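Local coordinates for protein probable 2-oxoacid ferredoxin oxidoreductase, alpha chain (PDB 3JU3) that probably serves, as one domain of a longer alpha chain, the oxidative decarboxylation of 2-oxoacids to acyl-CoA with ferredoxin as electron acceptor, at residues Thr17-Gly22 and Asn43-Lys48. Numbering follows the deposited sequence.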
loop_
_atom_site.group_PDB
_atom_site.type_symbol
_atom_site.label_atom_id
_atom_site.label_comp_id
_atom_site.label_asym_id
_atom_site.label_seq_id
_atom_site.Cartn_x
_atom_site.Cartn_y
_atom_site.Cartn_z
ATOM N N THR A 17 -17.040 18.177 -7.979
ATOM C CA THR A 17 -17.445 16.791 -7.827
ATOM C C THR A 17 -16.200 15.925 -7.656
ATOM O O THR A 17 -15.436 15.693 -8.612
ATOM C CB THR A 17 -18.251 16.347 -9.083
ATOM O OG1 THR A 17 -19.484 17.064 -9.091
ATOM C CG2 THR A 17 -18.549 14.806 -9.104
ATOM N N PHE A 18 -15.973 15.479 -6.437
ATOM C CA PHE A 18 -14.892 14.539 -6.151
ATOM C C PHE A 18 -15.316 13.152 -6.639
ATOM O O PHE A 18 -16.502 12.832 -6.638
ATOM C CB PHE A 18 -14.613 14.476 -4.647
ATOM C CG PHE A 18 -13.974 15.725 -4.083
ATOM C CD1 PHE A 18 -12.645 16.005 -4.353
ATOM C CD2 PHE A 18 -14.702 16.610 -3.270
ATOM C CE1 PHE A 18 -12.025 17.154 -3.817
ATOM C CE2 PHE A 18 -14.086 17.784 -2.742
ATOM C CZ PHE A 18 -12.774 18.033 -3.006
ATOM N N VAL A 19 -14.343 12.342 -7.083
ATOM C CA VAL A 19 -14.585 10.929 -7.407
ATOM C C VAL A 19 -13.535 10.136 -6.654
ATOM O O VAL A 19 -12.337 10.471 -6.723
ATOM C CB VAL A 19 -14.422 10.641 -8.894
ATOM C CG1 VAL A 19 -14.812 9.157 -9.212
ATOM C CG2 VAL A 19 -15.261 11.571 -9.714
ATOM N N THR A 20 -13.962 9.101 -5.931
ATOM C CA THR A 20 -13.024 8.189 -5.346
ATOM C C THR A 20 -13.679 6.826 -5.087
ATOM O O THR A 20 -14.859 6.609 -5.429
ATOM C CB THR A 20 -12.343 8.784 -4.065
ATOM O OG1 THR A 20 -11.041 8.176 -3.882
ATOM C CG2 THR A 20 -13.207 8.541 -2.809
ATOM N N TRP A 21 -12.897 5.928 -4.511
ATOM C CA TRP A 21 -13.317 4.582 -4.187
ATOM C C TRP A 21 -12.437 4.235 -2.987
ATOM O O TRP A 21 -11.447 4.907 -2.700
ATOM C CB TRP A 21 -13.051 3.621 -5.366
ATOM C CG TRP A 21 -11.571 3.508 -5.693
ATOM C CD1 TRP A 21 -10.798 4.410 -6.392
ATOM C CD2 TRP A 21 -10.681 2.491 -5.248
ATOM N NE1 TRP A 21 -9.496 3.980 -6.434
ATOM C CE2 TRP A 21 -9.404 2.802 -5.742
ATOM C CE3 TRP A 21 -10.850 1.317 -4.501
ATOM C CZ2 TRP A 21 -8.297 1.985 -5.520
ATOM C CZ3 TRP A 21 -9.752 0.508 -4.280
ATOM C CH2 TRP A 21 -8.480 0.863 -4.768
ATOM N N GLY A 22 -12.779 3.169 -2.298
ATOM C CA GLY A 22 -11.884 2.657 -1.273
ATOM C C GLY A 22 -11.632 3.605 -0.136
ATOM O O GLY A 22 -12.548 4.255 0.355
ATOM N N ASN A 43 -19.730 17.637 -4.052
ATOM C CA ASN A 43 -20.359 16.353 -3.833
ATOM C C ASN A 43 -19.321 15.246 -4.113
ATOM O O ASN A 43 -18.169 15.555 -4.465
ATOM C CB ASN A 43 -21.678 16.217 -4.637
ATOM C CG ASN A 43 -21.485 16.429 -6.144
ATOM O OD1 ASN A 43 -20.367 16.356 -6.642
ATOM N ND2 ASN A 43 -22.572 16.694 -6.865
ATOM N N LEU A 44 -19.685 13.978 -3.891
ATOM C CA LEU A 44 -18.715 12.880 -4.032
ATOM C C LEU A 44 -19.374 11.746 -4.795
ATOM O O LEU A 44 -20.398 11.204 -4.349
ATOM C CB LEU A 44 -18.191 12.383 -2.658
ATOM C CG LEU A 44 -17.427 11.034 -2.703
ATOM C CD1 LEU A 44 -16.163 11.098 -3.561
ATOM C CD2 LEU A 44 -17.069 10.512 -1.326
ATOM N N LEU A 45 -18.809 11.407 -5.958
ATOM C CA LEU A 45 -19.248 10.213 -6.670
ATOM C C LEU A 45 -18.347 9.114 -6.128
ATOM O O LEU A 45 -17.151 9.145 -6.322
ATOM C CB LEU A 45 -19.098 10.371 -8.179
ATOM C CG LEU A 45 -19.211 9.133 -9.072
ATOM C CD1 LEU A 45 -20.599 8.631 -8.957
ATOM C CD2 LEU A 45 -18.924 9.507 -10.557
ATOM N N TYR A 46 -18.946 8.167 -5.429
ATOM C CA TYR A 46 -18.207 7.112 -4.760
ATOM C C TYR A 46 -18.478 5.808 -5.500
ATOM O O TYR A 46 -19.625 5.372 -5.602
ATOM C CB TYR A 46 -18.696 7.014 -3.319
ATOM C CG TYR A 46 -18.042 5.948 -2.513
ATOM C CD1 TYR A 46 -16.686 5.978 -2.233
ATOM C CD2 TYR A 46 -18.792 4.902 -2.019
ATOM C CE1 TYR A 46 -16.115 4.980 -1.492
ATOM C CE2 TYR A 46 -18.243 3.923 -1.316
ATOM C CZ TYR A 46 -16.917 3.958 -1.043
ATOM O OH TYR A 46 -16.434 2.942 -0.276
ATOM N N LEU A 47 -17.409 5.196 -6.005
ATOM C CA LEU A 47 -17.523 3.911 -6.682
ATOM C C LEU A 47 -17.329 2.797 -5.657
ATOM O O LEU A 47 -16.321 2.755 -4.942
ATOM C CB LEU A 47 -16.498 3.806 -7.804
ATOM C CG LEU A 47 -16.554 5.020 -8.753
ATOM C CD1 LEU A 47 -15.478 4.985 -9.856
ATOM C CD2 LEU A 47 -17.975 5.238 -9.363
ATOM N N LYS A 48 -18.318 1.927 -5.572
ATOM C CA LYS A 48 -18.287 0.823 -4.633
ATOM C C LYS A 48 -17.543 -0.380 -5.252
ATOM O O LYS A 48 -17.745 -0.734 -6.414
ATOM C CB LYS A 48 -19.726 0.417 -4.308
ATOM C CG LYS A 48 -20.492 1.528 -3.663
ATOM C CD LYS A 48 -21.825 0.995 -3.232
ATOM C CE LYS A 48 -22.630 2.035 -2.566
ATOM N NZ LYS A 48 -23.957 1.422 -2.367
HETATM O O HOH W 1 -22.015 17.296 -9.802
HETATM O O HOH W 2 -15.189 1.667 -2.968
#
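Thr17 and Asn43 are neighbours in a parallel strand pairing in which Phe18 N gives its hydrogen to Asn43 O, Phe18 O accepts from Leu45 N at 2.8 Å, Thr20 N reaches Leu45 O, and Thr20 O accepts from Leu47 N at 3.0 Å. The axes of the two short segments cross at -23°, the twist of neighbouring parallel strands. CA-H...O contacts supplement these bonds, including Val19 CA to Leu45 O at 3.3 Å. The pairing joins the two strands of a beta-alpha-beta unit whose helix is 25-37. Thr17 to Val19 also pair with a strand of the second subunit, so the sheet continues across the interface.

The side-chain hydrogen bond lies between Thr17 and Asn43: Thr17 OG1 donates to Asn43 OD1 (2.7 Å), in the plane of the amide and on a lone pair. Chi1 of 57° puts Asn43 CG between the backbone N and the carbonyl carbon, and chi2 of 18° then turns the amide so that OD1 faces Thr17 OG1. A water donates to Thr17 OG1 and accepts from Asn43 ND2, which also donates to Glu11 O. An alanine in place of Asn43 would probably leave Thr17 OG1 without its acceptor and Glu11 O without this donor. At the far end, a second water bridges Gly22 N and Leu47 O.

Apolar contacts line both faces. Leu44 CD1 lies 3.9 Å from Phe18 CB and 4.0 Å from Thr20 CG2, on the face covered by Ile28 of helix 25-37; Val19 CG1 meets Leu47 CD1 at 4.3 Å on the face where Ile83 of helix 79-87 packs.

Main-chain hydrogen bonds thus set the register, while Thr17, Asn43 and their water give buried polar groups partners.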